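Alpha-L-rhamnosidase (Klebsiella oxytoca, PDB 4XHC) hydrolyses alpha-L-rhamnosides, releasing terminal non-reducing alpha-L-rhamnose, as a family GH78 glycosidase that binds rhamnose in its pocket. Local coordinates at residues A[251-256]-A[527-532]; A[235-240]-A[244-249]; A[491-496]-A[532-537]; A[266-271]-A[313-318]. All blocks are in the same frame, centred on the assembly; numbering follows the deposited sequence.

Contact 1. Residues A[251-256]-A[527-532]; sequences RLQALV and CHAWSC. With RAM (alpha-L-rhamnopyranose), chain C.
Gln-253 and Ala-529 meet where the methyl CB of Ala-529 abuts the glutamine amide, 3.2 Å from Gln-253 CD. Beyond CG the glutamine chain is extended (chi2 -169°), which lays the amide against the methyl, CB being about as far from OE1 as from NE2; NE2 is anchored by a hydrogen bond to Glu-236 O. Two further apolar touches follow: Val-256 CG2 lies 3.7 Å from Cys-532 SG, and Leu-252 CD2 reaches 4.3 Å from Trp-530 CB. No hydrogen bond joins the segments. Segment 527-532 also presents His-528, just ahead of the 3-10 turn 529-531, and Trp-530 within it to the sugar: His-528 NE2 donates to rhamnose O3 (3.1 Å, 161°), near the imidazole plane, while O3 also sits 3.4 Å above one face of the Trp-530 indole, offset toward its rim. Further out, Ser-525 OG bonds His-528 ND1, and Glu-506 O accepts from Trp-530 NE1. Helix 247-259 backs this turn, with Leu-227 and Cys-230 of helix 214-230 packing alongside and helix 466-478 touching Leu-252 and Trp-530.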
loop_
_atom_site.group_PDB
_atom_site.type_symbol
_atom_site.label_atom_id
_atom_site.label_comp_id
_atom_site.label_asym_id
_atom_site.label_seq_id
_atom_site.Cartn_x
_atom_site.Cartn_y
_atom_site.Cartn_z
ATOM N N ARG A 251 13.197 17.509 -28.302
ATOM C CA ARG A 251 13.393 18.039 -29.648
ATOM C C ARG A 251 12.194 17.790 -30.540
ATOM O O ARG A 251 11.773 18.671 -31.274
ATOM C CB ARG A 251 14.634 17.441 -30.304
ATOM C CG ARG A 251 14.921 18.045 -31.666
ATOM C CD ARG A 251 16.330 17.756 -32.155
ATOM N NE ARG A 251 16.368 16.502 -32.883
ATOM C CZ ARG A 251 16.444 16.379 -34.201
ATOM N NH1 ARG A 251 16.522 17.425 -35.009
ATOM N NH2 ARG A 251 16.464 15.179 -34.717
ATOM N N LEU A 252 11.652 16.583 -30.468
ATOM C CA LEU A 252 10.505 16.208 -31.291
ATOM C C LEU A 252 9.207 16.782 -30.739
ATOM O O LEU A 252 8.360 17.259 -31.497
ATOM C CB LEU A 252 10.417 14.689 -31.429
ATOM C CG LEU A 252 11.120 14.110 -32.662
ATOM C CD1 LEU A 252 12.491 14.722 -32.901
ATOM C CD2 LEU A 252 11.232 12.606 -32.535
ATOM N N GLN A 253 9.062 16.756 -29.422
ATOM C CA GLN A 253 7.871 17.304 -28.798
ATOM C C GLN A 253 7.703 18.784 -29.098
ATOM O O GLN A 253 6.589 19.244 -29.331
ATOM C CB GLN A 253 7.892 17.067 -27.288
ATOM C CG GLN A 253 7.786 15.598 -26.923
ATOM C CD GLN A 253 7.534 15.363 -25.449
ATOM O OE1 GLN A 253 6.661 15.980 -24.854
ATOM N NE2 GLN A 253 8.272 14.428 -24.865
ATOM N N ALA A 254 8.805 19.527 -29.106
ATOM C CA ALA A 254 8.748 20.962 -29.401
ATOM C C ALA A 254 8.212 21.245 -30.803
ATOM O O ALA A 254 7.505 22.222 -31.008
ATOM C CB ALA A 254 10.115 21.609 -29.208
ATOM N N LEU A 255 8.551 20.397 -31.765
ATOM C CA LEU A 255 8.047 20.570 -33.125
ATOM C C LEU A 255 6.527 20.436 -33.166
ATOM O O LEU A 255 5.855 21.212 -33.828
ATOM C CB LEU A 255 8.673 19.544 -34.085
ATOM C CG LEU A 255 10.129 19.727 -34.517
ATOM C CD1 LEU A 255 10.538 18.588 -35.448
ATOM C CD2 LEU A 255 10.352 21.078 -35.187
ATOM N N VAL A 256 5.996 19.438 -32.464
ATOM C CA VAL A 256 4.563 19.168 -32.496
ATOM C C VAL A 256 3.821 20.264 -31.739
ATOM O O VAL A 256 2.790 20.754 -32.188
ATOM C CB VAL A 256 4.233 17.784 -31.898
ATOM C CG1 VAL A 256 2.746 17.476 -32.030
ATOM C CG2 VAL A 256 5.065 16.699 -32.574
ATOM N N CYS A 527 2.383 5.571 -24.244
ATOM C CA CYS A 527 2.081 6.956 -24.566
ATOM C C CYS A 527 3.400 7.693 -24.495
ATOM O O CYS A 527 3.813 8.110 -23.414
ATOM C CB CYS A 527 1.080 7.539 -23.569
ATOM S SG CYS A 527 0.733 9.288 -23.805
ATOM N N HIS A 528 4.076 7.810 -25.636
ATOM C CA HIS A 528 5.417 8.384 -25.681
ATOM C C HIS A 528 5.429 9.431 -26.761
ATOM O O HIS A 528 5.212 9.123 -27.930
ATOM C CB HIS A 528 6.461 7.299 -25.973
ATOM C CG HIS A 528 7.646 7.340 -25.065
ATOM N ND1 HIS A 528 7.574 6.983 -23.738
ATOM C CD2 HIS A 528 8.937 7.670 -25.294
ATOM C CE1 HIS A 528 8.765 7.104 -23.183
ATOM N NE2 HIS A 528 9.611 7.519 -24.106
ATOM N N ALA A 529 5.699 10.668 -26.367
ATOM C CA ALA A 529 5.504 11.816 -27.252
ATOM C C ALA A 529 6.548 11.940 -28.364
ATOM O O ALA A 529 6.344 12.688 -29.317
ATOM C CB ALA A 529 5.425 13.102 -26.440
ATOM N N TRP A 530 7.651 11.209 -28.264
ATOM C CA TRP A 530 8.595 11.172 -29.366
ATOM C C TRP A 530 8.001 10.411 -30.550
ATOM O O TRP A 530 8.583 10.393 -31.631
ATOM C CB TRP A 530 9.974 10.633 -28.926
ATOM C CG TRP A 530 10.151 9.148 -28.746
ATOM C CD1 TRP A 530 9.248 8.161 -28.997
ATOM C CD2 TRP A 530 11.351 8.486 -28.319
ATOM N NE1 TRP A 530 9.798 6.924 -28.726
ATOM C CE2 TRP A 530 11.091 7.100 -28.317
ATOM C CE3 TRP A 530 12.619 8.931 -27.941
ATOM C CZ2 TRP A 530 12.043 6.161 -27.947
ATOM C CZ3 TRP A 530 13.565 8.001 -27.571
ATOM C CH2 TRP A 530 13.272 6.629 -27.575
ATOM N N SER A 531 6.831 9.802 -30.343
ATOM C CA SER A 531 6.111 9.097 -31.408
ATOM C C SER A 531 4.908 9.855 -31.979
ATOM O O SER A 531 4.151 9.282 -32.752
ATOM C CB SER A 531 5.612 7.748 -30.895
ATOM O OG SER A 531 6.669 6.999 -30.332
ATOM N N CYS A 532 4.737 11.128 -31.631
ATOM C CA CYS A 532 3.557 11.879 -32.068
ATOM C C CYS A 532 3.832 12.907 -33.180
ATOM O O CYS A 532 3.017 13.803 -33.418
ATOM C CB CYS A 532 2.911 12.581 -30.867
ATOM S SG CYS A 532 3.804 14.036 -30.274
HETATM C C1 RAM C . 14.672 5.693 -22.696
HETATM C C2 RAM C . 13.385 6.361 -23.141
HETATM C C3 RAM C . 13.637 7.806 -23.527
HETATM C C4 RAM C . 14.926 7.894 -24.326
HETATM C C5 RAM C . 16.091 7.551 -23.411
HETATM C C6 RAM C . 17.238 6.886 -24.128
HETATM O O1 RAM C . 14.393 4.914 -21.600
HETATM O O2 RAM C . 12.938 5.650 -24.284
HETATM O O3 RAM C . 12.553 8.321 -24.301
HETATM O O4 RAM C . 15.109 9.204 -24.829
HETATM O O5 RAM C . 15.655 6.665 -22.358
#

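Contact 2. Residues A[235-240]-A[244-249]; sequences FEDGPK and RLWLGD. With RAM (alpha-L-rhamnopyranose), chain C.
The rhamnose pocket takes part of its wall from Asp-237, Trp-246 and Asp-249, where loop 235-240 runs back against the short strand 245-246 and the first turn of helix 247-259. Asp-237 N donates to Arg-244 O at 3.0 Å, and a weak return bond runs from Arg-244 N to Asp-237 OD1 (3.3 Å). With CG placed between its own backbone N and carbonyl carbon (chi1 62°), Asp-237 can use OD1 for that bond and for Asp-242 N, while OD2 turns to the sugar, 3.5 Å from rhamnose O3. Asp-249 grips two hydroxyls: O4 donates to OD1 at 2.6 Å and O3 to OD2 at 2.8 Å. The Trp-246 indole offers one face to rhamnose C5, which lies 3.4 Å above it. A water bridges Asp-237 O and Asp-249 OD2, coupling the two segments beside the sugar. Carboxylates binding hydroxyls next to an aromatic platform under the pyranose are a familiar pattern in glycoside hydrolase sites.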
loop_
_atom_site.group_PDB
_atom_site.type_symbol
_atom_site.label_atom_id
_atom_site.label_comp_id
_atom_site.label_asym_id
_atom_site.label_seq_id
_atom_site.Cartn_x
_atom_site.Cartn_y
_atom_site.Cartn_z
ATOM N N PHE A 235 8.018 18.642 -20.397
ATOM C CA PHE A 235 7.697 17.693 -21.468
ATOM C C PHE A 235 8.172 16.300 -21.054
ATOM O O PHE A 235 9.329 15.949 -21.274
ATOM C CB PHE A 235 8.403 18.084 -22.777
ATOM C CG PHE A 235 7.810 19.271 -23.478
ATOM C CD1 PHE A 235 6.698 19.131 -24.288
ATOM C CD2 PHE A 235 8.389 20.519 -23.365
ATOM C CE1 PHE A 235 6.163 20.214 -24.959
ATOM C CE2 PHE A 235 7.854 21.615 -24.026
ATOM C CZ PHE A 235 6.742 21.461 -24.828
ATOM N N GLU A 236 7.299 15.501 -20.449
ATOM C CA GLU A 236 7.692 14.163 -20.001
ATOM C C GLU A 236 7.821 13.225 -21.201
ATOM O O GLU A 236 7.083 13.369 -22.167
ATOM C CB GLU A 236 6.676 13.603 -19.018
ATOM C CG GLU A 236 6.544 14.417 -17.736
ATOM C CD GLU A 236 5.643 13.757 -16.694
ATOM O OE1 GLU A 236 5.233 12.585 -16.892
ATOM O OE2 GLU A 236 5.351 14.410 -15.665
ATOM N N ASP A 237 8.770 12.290 -21.162
ATOM C CA ASP A 237 8.923 11.341 -22.267
ATOM C C ASP A 237 7.748 10.377 -22.332
ATOM O O ASP A 237 7.222 10.116 -23.415
ATOM C CB ASP A 237 10.276 10.596 -22.218
ATOM C CG ASP A 237 10.460 9.738 -20.971
ATOM O OD1 ASP A 237 9.925 10.072 -19.899
ATOM O OD2 ASP A 237 11.178 8.726 -21.066
ATOM N N GLY A 238 7.351 9.856 -21.169
ATOM C CA GLY A 238 6.180 8.977 -21.021
ATOM C C GLY A 238 5.553 9.142 -19.631
ATOM O O GLY A 238 6.266 9.127 -18.633
ATOM N N PRO A 239 4.219 9.314 -19.554
ATOM C CA PRO A 239 3.619 9.600 -18.254
ATOM C C PRO A 239 3.599 8.436 -17.265
ATOM O O PRO A 239 3.515 8.676 -16.058
ATOM C CB PRO A 239 2.184 10.015 -18.608
ATOM C CG PRO A 239 2.203 10.349 -20.061
ATOM C CD PRO A 239 3.227 9.435 -20.640
ATOM N N LYS A 240 3.638 7.199 -17.753
ATOM C CA LYS A 240 3.787 6.044 -16.863
ATOM C C LYS A 240 5.238 5.936 -16.435
ATOM O O LYS A 240 5.560 5.795 -15.257
ATOM C CB LYS A 240 3.393 4.745 -17.562
ATOM C CG LYS A 240 3.687 3.509 -16.714
ATOM C CD LYS A 240 3.104 2.236 -17.300
ATOM C CE LYS A 240 4.092 1.549 -18.214
ATOM N NZ LYS A 240 3.396 0.596 -19.114
ATOM N N ARG A 244 9.795 12.017 -17.216
ATOM C CA ARG A 244 11.016 12.788 -17.121
ATOM C C ARG A 244 11.382 13.475 -18.423
ATOM O O ARG A 244 11.127 12.958 -19.512
ATOM C CB ARG A 244 12.141 11.839 -16.717
ATOM C CG ARG A 244 13.382 12.540 -16.229
ATOM C CD ARG A 244 14.139 11.717 -15.203
ATOM N NE ARG A 244 15.044 10.732 -15.792
ATOM C CZ ARG A 244 14.993 9.420 -15.587
ATOM N NH1 ARG A 244 14.059 8.871 -14.806
ATOM N NH2 ARG A 244 15.885 8.641 -16.175
ATOM N N LEU A 245 12.019 14.632 -18.293
ATOM C CA LEU A 245 12.480 15.423 -19.434
ATOM C C LEU A 245 13.788 14.891 -20.021
ATOM O O LEU A 245 14.817 14.929 -19.356
ATOM C CB LEU A 245 12.684 16.871 -18.978
ATOM C CG LEU A 245 13.217 17.898 -19.978
ATOM C CD1 LEU A 245 12.265 18.074 -21.155
ATOM C CD2 LEU A 245 13.452 19.228 -19.275
ATOM N N TRP A 246 13.741 14.401 -21.262
ATOM C CA TRP A 246 14.946 13.980 -22.015
ATOM C C TRP A 246 15.128 14.867 -23.247
ATOM O O TRP A 246 14.153 15.310 -23.856
ATOM C CB TRP A 246 14.830 12.528 -22.498
ATOM C CG TRP A 246 14.933 11.454 -21.449
ATOM C CD1 TRP A 246 13.959 11.065 -20.580
ATOM C CD2 TRP A 246 16.044 10.587 -21.210
ATOM N NE1 TRP A 246 14.405 10.027 -19.797
ATOM C CE2 TRP A 246 15.681 9.712 -20.167
ATOM C CE3 TRP A 246 17.316 10.467 -21.769
ATOM C CZ2 TRP A 246 16.544 8.731 -19.668
ATOM C CZ3 TRP A 246 18.180 9.493 -21.266
ATOM C CH2 TRP A 246 17.786 8.639 -20.231
ATOM N N LEU A 247 16.371 15.089 -23.654
ATOM C CA LEU A 247 16.640 16.068 -24.710
ATOM C C LEU A 247 16.211 15.600 -26.106
ATOM O O LEU A 247 15.681 16.380 -26.880
ATOM C CB LEU A 247 18.113 16.482 -24.716
ATOM C CG LEU A 247 18.284 18.002 -24.625
ATOM C CD1 LEU A 247 19.674 18.370 -24.128
ATOM C CD2 LEU A 247 17.977 18.670 -25.957
ATOM N N GLY A 248 16.433 14.335 -26.428
ATOM C CA GLY A 248 16.022 13.803 -27.725
ATOM C C GLY A 248 14.518 13.888 -27.888
ATOM O O GLY A 248 14.015 14.261 -28.961
ATOM N N ASP A 249 13.805 13.542 -26.812
ATOM C CA ASP A 249 12.345 13.560 -26.798
ATOM C C ASP A 249 11.828 14.997 -26.922
ATOM O O ASP A 249 10.965 15.291 -27.750
ATOM C CB ASP A 249 11.812 12.894 -25.522
ATOM C CG ASP A 249 12.220 11.428 -25.409
ATOM O OD1 ASP A 249 13.433 11.156 -25.318
ATOM O OD2 ASP A 249 11.331 10.544 -25.404
HETATM C C1 RAM C . 14.672 5.693 -22.696
HETATM C C2 RAM C . 13.385 6.361 -23.141
HETATM C C3 RAM C . 13.637 7.806 -23.527
HETATM C C4 RAM C . 14.926 7.894 -24.326
HETATM C C5 RAM C . 16.091 7.551 -23.411
HETATM C C6 RAM C . 17.238 6.886 -24.128
HETATM O O1 RAM C . 14.393 4.914 -21.600
HETATM O O2 RAM C . 12.938 5.650 -24.284
HETATM O O3 RAM C . 12.553 8.321 -24.301
HETATM O O4 RAM C . 15.109 9.204 -24.829
HETATM O O5 RAM C . 15.655 6.665 -22.358
HETATM O O HOH W 1 11.167 14.273 -22.637
HETATM O O HOH W 2 8.570 11.241 -25.763
#

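Contact 3. Residues A[491-496]-A[532-537]; sequences AYWGAM and CTPAWF
Pro-534 and Trp-493 form a CH-pi contact. CG of the proline lies 3.3 Å from the centroid of the indole five-membered ring and only 8° off its normal, so it sits over the face rather than at the rim. Trp-493 CG, anti to its carbonyl carbon (chi1 -77°), directs the indole toward helix 534-540, and the two side chains cross at about a right angle. Apolar packing continues the same touch: Pro-534 CD comes within 3.7 Å of both NE1 and CE2 of Trp-493. The opposite indole face carries CD2 of Tyr-492, 3.6 Å above the plane and displaced toward the rim. Among polar links, none joins the two segments; instead Trp-493 NE1 bonds Ser-531 O, one residue before Cys-532, which fixes the indole's rotation from its edge, and Thr-533 OG1 bonds His-470 ND1. Helix 482-498 thus meets helix 534-540 through Pro-534, which with Ala-535 also rests on helix 214-230, while Phe-537 packs on Ile-473 and Leu-477 of helix 466-478.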
loop_
_atom_site.group_PDB
_atom_site.type_symbol
_atom_site.label_atom_id
_atom_site.label_comp_id
_atom_site.label_asym_id
_atom_site.label_seq_id
_atom_site.Cartn_x
_atom_site.Cartn_y
_atom_site.Cartn_z
ATOM N N ALA A 491 1.298 3.454 -43.210
ATOM C CA ALA A 491 1.640 2.045 -43.009
ATOM C C ALA A 491 2.092 1.774 -41.577
ATOM O O ALA A 491 1.678 0.789 -40.970
ATOM C CB ALA A 491 2.725 1.624 -43.982
ATOM N N TYR A 492 2.931 2.654 -41.041
ATOM C CA TYR A 492 3.515 2.464 -39.714
ATOM C C TYR A 492 2.589 2.939 -38.581
ATOM O O TYR A 492 2.108 2.126 -37.802
ATOM C CB TYR A 492 4.866 3.170 -39.651
ATOM C CG TYR A 492 5.659 2.949 -38.384
ATOM C CD1 TYR A 492 6.247 1.730 -38.111
ATOM C CD2 TYR A 492 5.853 3.989 -37.478
ATOM C CE1 TYR A 492 6.986 1.540 -36.957
ATOM C CE2 TYR A 492 6.593 3.808 -36.322
ATOM C CZ TYR A 492 7.155 2.583 -36.064
ATOM O OH TYR A 492 7.894 2.436 -34.913
ATOM N N TRP A 493 2.330 4.242 -38.491
ATOM C CA TRP A 493 1.450 4.769 -37.439
ATOM C C TRP A 493 -0.005 4.311 -37.598
ATOM O O TRP A 493 -0.702 4.119 -36.607
ATOM C CB TRP A 493 1.506 6.288 -37.391
ATOM C CG TRP A 493 2.739 6.849 -36.729
ATOM C CD1 TRP A 493 2.878 7.170 -35.421
ATOM C CD2 TRP A 493 3.976 7.184 -37.355
ATOM N NE1 TRP A 493 4.128 7.668 -35.183
ATOM C CE2 TRP A 493 4.820 7.698 -36.358
ATOM C CE3 TRP A 493 4.453 7.106 -38.670
ATOM C CZ2 TRP A 493 6.115 8.131 -36.626
ATOM C CZ3 TRP A 493 5.746 7.528 -38.938
ATOM C CH2 TRP A 493 6.562 8.028 -37.917
ATOM N N GLY A 494 -0.460 4.126 -38.834
ATOM C CA GLY A 494 -1.790 3.557 -39.077
ATOM C C GLY A 494 -1.964 2.146 -38.531
ATOM O O GLY A 494 -3.071 1.744 -38.152
ATOM N N ALA A 495 -0.865 1.391 -38.496
ATOM C CA ALA A 495 -0.862 0.046 -37.910
ATOM C C ALA A 495 -1.150 0.092 -36.413
ATOM O O ALA A 495 -1.926 -0.719 -35.912
ATOM C CB ALA A 495 0.460 -0.653 -38.167
ATOM N N MET A 496 -0.534 1.041 -35.712
ATOM C CA MET A 496 -0.794 1.233 -34.286
ATOM C C MET A 496 -2.237 1.648 -34.054
ATOM O O MET A 496 -2.889 1.150 -33.134
ATOM C CB MET A 496 0.170 2.258 -33.680
ATOM C CG MET A 496 1.555 1.685 -33.397
ATOM S SD MET A 496 2.672 2.821 -32.546
ATOM C CE MET A 496 3.110 3.919 -33.882
ATOM N N CYS A 532 4.737 11.128 -31.631
ATOM C CA CYS A 532 3.557 11.879 -32.068
ATOM C C CYS A 532 3.832 12.907 -33.180
ATOM O O CYS A 532 3.017 13.803 -33.418
ATOM C CB CYS A 532 2.911 12.581 -30.867
ATOM S SG CYS A 532 3.804 14.036 -30.274
ATOM N N THR A 533 4.948 12.757 -33.886
ATOM C CA THR A 533 5.336 13.735 -34.896
ATOM C C THR A 533 4.471 13.751 -36.154
ATOM O O THR A 533 4.453 14.759 -36.860
ATOM C CB THR A 533 6.800 13.565 -35.316
ATOM O OG1 THR A 533 7.087 12.178 -35.507
ATOM C CG2 THR A 533 7.713 14.127 -34.252
ATOM N N PRO A 534 3.752 12.658 -36.453
ATOM C CA PRO A 534 2.840 12.758 -37.591
ATOM C C PRO A 534 1.921 13.986 -37.564
ATOM O O PRO A 534 1.588 14.532 -38.619
ATOM C CB PRO A 534 2.033 11.476 -37.485
ATOM C CG PRO A 534 3.028 10.494 -36.968
ATOM C CD PRO A 534 3.907 11.260 -36.014
ATOM N N ALA A 535 1.519 14.420 -36.375
ATOM C CA ALA A 535 0.772 15.663 -36.249
ATOM C C ALA A 535 1.532 16.848 -36.873
ATOM O O ALA A 535 0.940 17.671 -37.576
ATOM C CB ALA A 535 0.450 15.940 -34.788
ATOM N N TRP A 536 2.843 16.915 -36.631
ATOM C CA TRP A 536 3.681 17.970 -37.209
ATOM C C TRP A 536 3.785 17.830 -38.727
ATOM O O TRP A 536 3.531 18.785 -39.453
ATOM C CB TRP A 536 5.082 17.973 -36.581
ATOM C CG TRP A 536 5.974 19.084 -37.079
ATOM C CD1 TRP A 536 5.859 20.417 -36.804
ATOM C CD2 TRP A 536 7.113 18.952 -37.927
ATOM N NE1 TRP A 536 6.851 21.125 -37.437
ATOM C CE2 TRP A 536 7.638 20.245 -38.129
ATOM C CE3 TRP A 536 7.744 17.866 -38.534
ATOM C CZ2 TRP A 536 8.763 20.480 -38.917
ATOM C CZ3 TRP A 536 8.871 18.103 -39.316
ATOM C CH2 TRP A 536 9.363 19.401 -39.500
ATOM N N PHE A 537 4.148 16.641 -39.200
ATOM C CA PHE A 537 4.237 16.388 -40.640
ATOM C C PHE A 537 2.925 16.729 -41.349
ATOM O O PHE A 537 2.919 17.385 -42.396
ATOM C CB PHE A 537 4.592 14.924 -40.926
ATOM C CG PHE A 537 5.993 14.547 -40.541
ATOM C CD1 PHE A 537 7.084 15.214 -41.087
ATOM C CD2 PHE A 537 6.228 13.502 -39.656
ATOM C CE1 PHE A 537 8.377 14.861 -40.738
ATOM C CE2 PHE A 537 7.518 13.142 -39.303
ATOM C CZ PHE A 537 8.593 13.820 -39.846
#

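Contact 4. Residues A[266-271]-A[313-318]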
loop_
_atom_site.group_PDB
_atom_site.type_symbol
_atom_site.label_atom_id
_atom_site.label_comp_id
_atom_site.label_asym_id
_atom_site.label_seq_id
_atom_site.Cartn_x
_atom_site.Cartn_y
_atom_site.Cartn_z
ATOM N N LEU A 266 6.962 26.771 -22.368
ATOM C CA LEU A 266 7.364 25.478 -21.837
ATOM C C LEU A 266 8.624 24.938 -22.515
ATOM O O LEU A 266 9.429 24.259 -21.886
ATOM C CB LEU A 266 6.205 24.479 -21.956
ATOM C CG LEU A 266 6.402 23.141 -21.239
ATOM C CD1 LEU A 266 6.653 23.347 -19.752
ATOM C CD2 LEU A 266 5.207 22.229 -21.473
ATOM N N VAL A 267 8.792 25.237 -23.799
ATOM C CA VAL A 267 10.025 24.875 -24.522
ATOM C C VAL A 267 11.191 25.678 -23.956
ATOM O O VAL A 267 12.287 25.169 -23.755
ATOM C CB VAL A 267 9.913 25.142 -26.042
ATOM C CG1 VAL A 267 11.210 24.780 -26.750
ATOM C CG2 VAL A 267 8.752 24.351 -26.634
ATOM N N ARG A 268 10.925 26.944 -23.697
ATOM C CA ARG A 268 11.895 27.843 -23.086
ATOM C C ARG A 268 12.313 27.366 -21.702
ATOM O O ARG A 268 13.495 27.377 -21.385
ATOM C CB ARG A 268 11.286 29.235 -22.975
ATOM C CG ARG A 268 12.255 30.318 -22.580
ATOM C CD ARG A 268 11.505 31.623 -22.450
ATOM N NE ARG A 268 12.390 32.678 -21.984
ATOM C CZ ARG A 268 12.012 33.696 -21.222
ATOM N NH1 ARG A 268 10.750 33.811 -20.814
ATOM N NH2 ARG A 268 12.908 34.606 -20.860
ATOM N N ARG A 269 11.336 26.952 -20.889
ATOM C CA ARG A 269 11.609 26.419 -19.550
ATOM C C ARG A 269 12.544 25.210 -19.632
ATOM O O ARG A 269 13.491 25.080 -18.856
ATOM C CB ARG A 269 10.300 26.029 -18.845
ATOM C CG ARG A 269 10.485 25.167 -17.596
ATOM C CD ARG A 269 9.188 24.994 -16.824
ATOM N NE ARG A 269 9.210 23.808 -15.966
ATOM C CZ ARG A 269 9.746 23.745 -14.744
ATOM N NH1 ARG A 269 10.339 24.798 -14.182
ATOM N NH2 ARG A 269 9.688 22.605 -14.070
ATOM N N CYS A 270 12.280 24.340 -20.598
ATOM C CA CYS A 270 13.020 23.098 -20.714
ATOM C C CYS A 270 14.418 23.341 -21.275
ATOM O O CYS A 270 15.362 22.663 -20.878
ATOM C CB CYS A 270 12.205 22.058 -21.501
ATOM S SG CYS A 270 10.730 21.491 -20.563
ATOM N N LEU A 271 14.566 24.344 -22.138
ATOM C CA LEU A 271 15.901 24.783 -22.573
ATOM C C LEU A 271 16.750 25.297 -21.410
ATOM O O LEU A 271 17.925 24.954 -21.304
ATOM C CB LEU A 271 15.814 25.868 -23.649
ATOM C CG LEU A 271 15.641 25.393 -25.094
ATOM C CD1 LEU A 271 15.201 26.546 -25.986
ATOM C CD2 LEU A 271 16.917 24.753 -25.626
ATOM N N TYR A 313 17.736 26.368 -32.034
ATOM C CA TYR A 313 17.490 26.900 -33.373
ATOM C C TYR A 313 15.989 26.870 -33.733
ATOM O O TYR A 313 15.444 27.892 -34.172
ATOM C CB TYR A 313 18.340 26.165 -34.426
ATOM C CG TYR A 313 17.959 26.520 -35.845
ATOM C CD1 TYR A 313 18.305 27.751 -36.390
ATOM C CD2 TYR A 313 17.222 25.632 -36.635
ATOM C CE1 TYR A 313 17.936 28.089 -37.684
ATOM C CE2 TYR A 313 16.853 25.956 -37.931
ATOM C CZ TYR A 313 17.212 27.184 -38.448
ATOM O OH TYR A 313 16.833 27.511 -39.720
ATOM N N ASN A 314 15.321 25.729 -33.519
ATOM C CA ASN A 314 13.869 25.602 -33.815
ATOM C C ASN A 314 12.998 26.529 -32.951
ATOM O O ASN A 314 11.956 27.017 -33.411
ATOM C CB ASN A 314 13.369 24.156 -33.641
ATOM C CG ASN A 314 14.008 23.167 -34.617
ATOM O OD1 ASN A 314 14.317 23.495 -35.759
ATOM N ND2 ASN A 314 14.199 21.939 -34.158
ATOM N N TYR A 315 13.437 26.755 -31.706
ATOM C CA TYR A 315 12.748 27.644 -30.760
ATOM C C TYR A 315 12.832 29.103 -31.200
ATOM O O TYR A 315 11.854 29.849 -31.081
ATOM C CB TYR A 315 13.310 27.504 -29.332
ATOM C CG TYR A 315 12.760 28.549 -28.379
ATOM C CD1 TYR A 315 11.469 28.438 -27.857
ATOM C CD2 TYR A 315 13.516 29.666 -28.024
ATOM C CE1 TYR A 315 10.948 29.406 -27.002
ATOM C CE2 TYR A 315 13.003 30.637 -27.167
ATOM C CZ TYR A 315 11.718 30.506 -26.658
ATOM O OH TYR A 315 11.208 31.466 -25.811
ATOM N N LEU A 316 13.998 29.505 -31.704
ATOM C CA LEU A 316 14.157 30.836 -32.263
ATOM C C LEU A 316 13.247 31.044 -33.482
ATOM O O LEU A 316 12.569 32.066 -33.566
ATOM C CB LEU A 316 15.619 31.085 -32.636
ATOM C CG LEU A 316 15.953 32.463 -33.226
ATOM C CD1 LEU A 316 15.574 33.573 -32.254
ATOM C CD2 LEU A 316 17.425 32.543 -33.608
ATOM N N GLN A 317 13.229 30.077 -34.405
ATOM C CA GLN A 317 12.404 30.164 -35.626
ATOM C C GLN A 317 10.922 30.338 -35.321
ATOM O O GLN A 317 10.241 31.141 -35.951
ATOM C CB GLN A 317 12.561 28.906 -36.501
ATOM C CG GLN A 317 13.931 28.689 -37.150
ATOM C CD GLN A 317 14.544 29.948 -37.737
ATOM O OE1 GLN A 317 14.069 30.481 -38.744
ATOM N NE2 GLN A 317 15.610 30.429 -37.104
ATOM N N SER A 318 10.437 29.571 -34.349
ATOM C CA SER A 318 9.013 29.499 -34.029
ATOM C C SER A 318 8.518 30.560 -33.053
ATOM O O SER A 318 7.434 31.097 -33.232
ATOM C CB SER A 318 8.711 28.137 -33.444
ATOM O OG SER A 318 9.480 27.922 -32.277
#
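The phenol ring of Tyr-315 and the guanidinium of Arg-268 are nearly parallel, 9° apart, but the touch is made by the tyrosine OH against the Arg-268 methylenes. Val-267 CG1, Leu-271 CD1 and Arg-268 CB reach the phenol at slanting angles. The contact joins two antiparallel helices, 264-276 and 302-319, of the alpha-helical catalytic domain, an (alpha/alpha)6 barrel in this family; the axes of the short segments approach to 10.9 Å with a crossing angle of -151°. Tyr-315 provides much of the bridge across that gap, meeting three side chains of the facing helix. It has CG anti to its backbone N (chi1 172°), which sends the ring across to these partners. Val-267 CG1 touches CD1 of the ring at 3.8 Å, the two side chains sliding past each other in opposite directions, and Leu-271 CD1 packs 4.0 Å from Tyr-315 CB. The extended Arg-268 chain runs by the far end of the ring, its NE bonded to Thr-324 OG1. At that end Tyr-315 OH lies 3.4 Å from Arg-268 CD and is hydrogen-bonded to Asp-321 OD2.

All four contacts fall in the helical glycosidase domain, and helix 247-259 is their common reference. Contacts 1 and 2 both use it, their centres 9 Å apart, and both touch the sugar, so residues distant in sequence converge on one pocket. Contact 3 shares Cys-532 with contact 1, its centre 11 Å away, and continues the C-terminal part of the chain into helix 534-540, farther from the sugar. Contact 4 lies 14 Å from contact 1 between centres, with Ala-254 packed on Val-267, while Phe-235 links it to contact 2. Along the chain contact 2 closes first, contact 4 is nested within the loop that contact 1 closes, and contacts 1 and 3 interleave. Contacts 3 and 4, 23 Å apart between centres, do not touch.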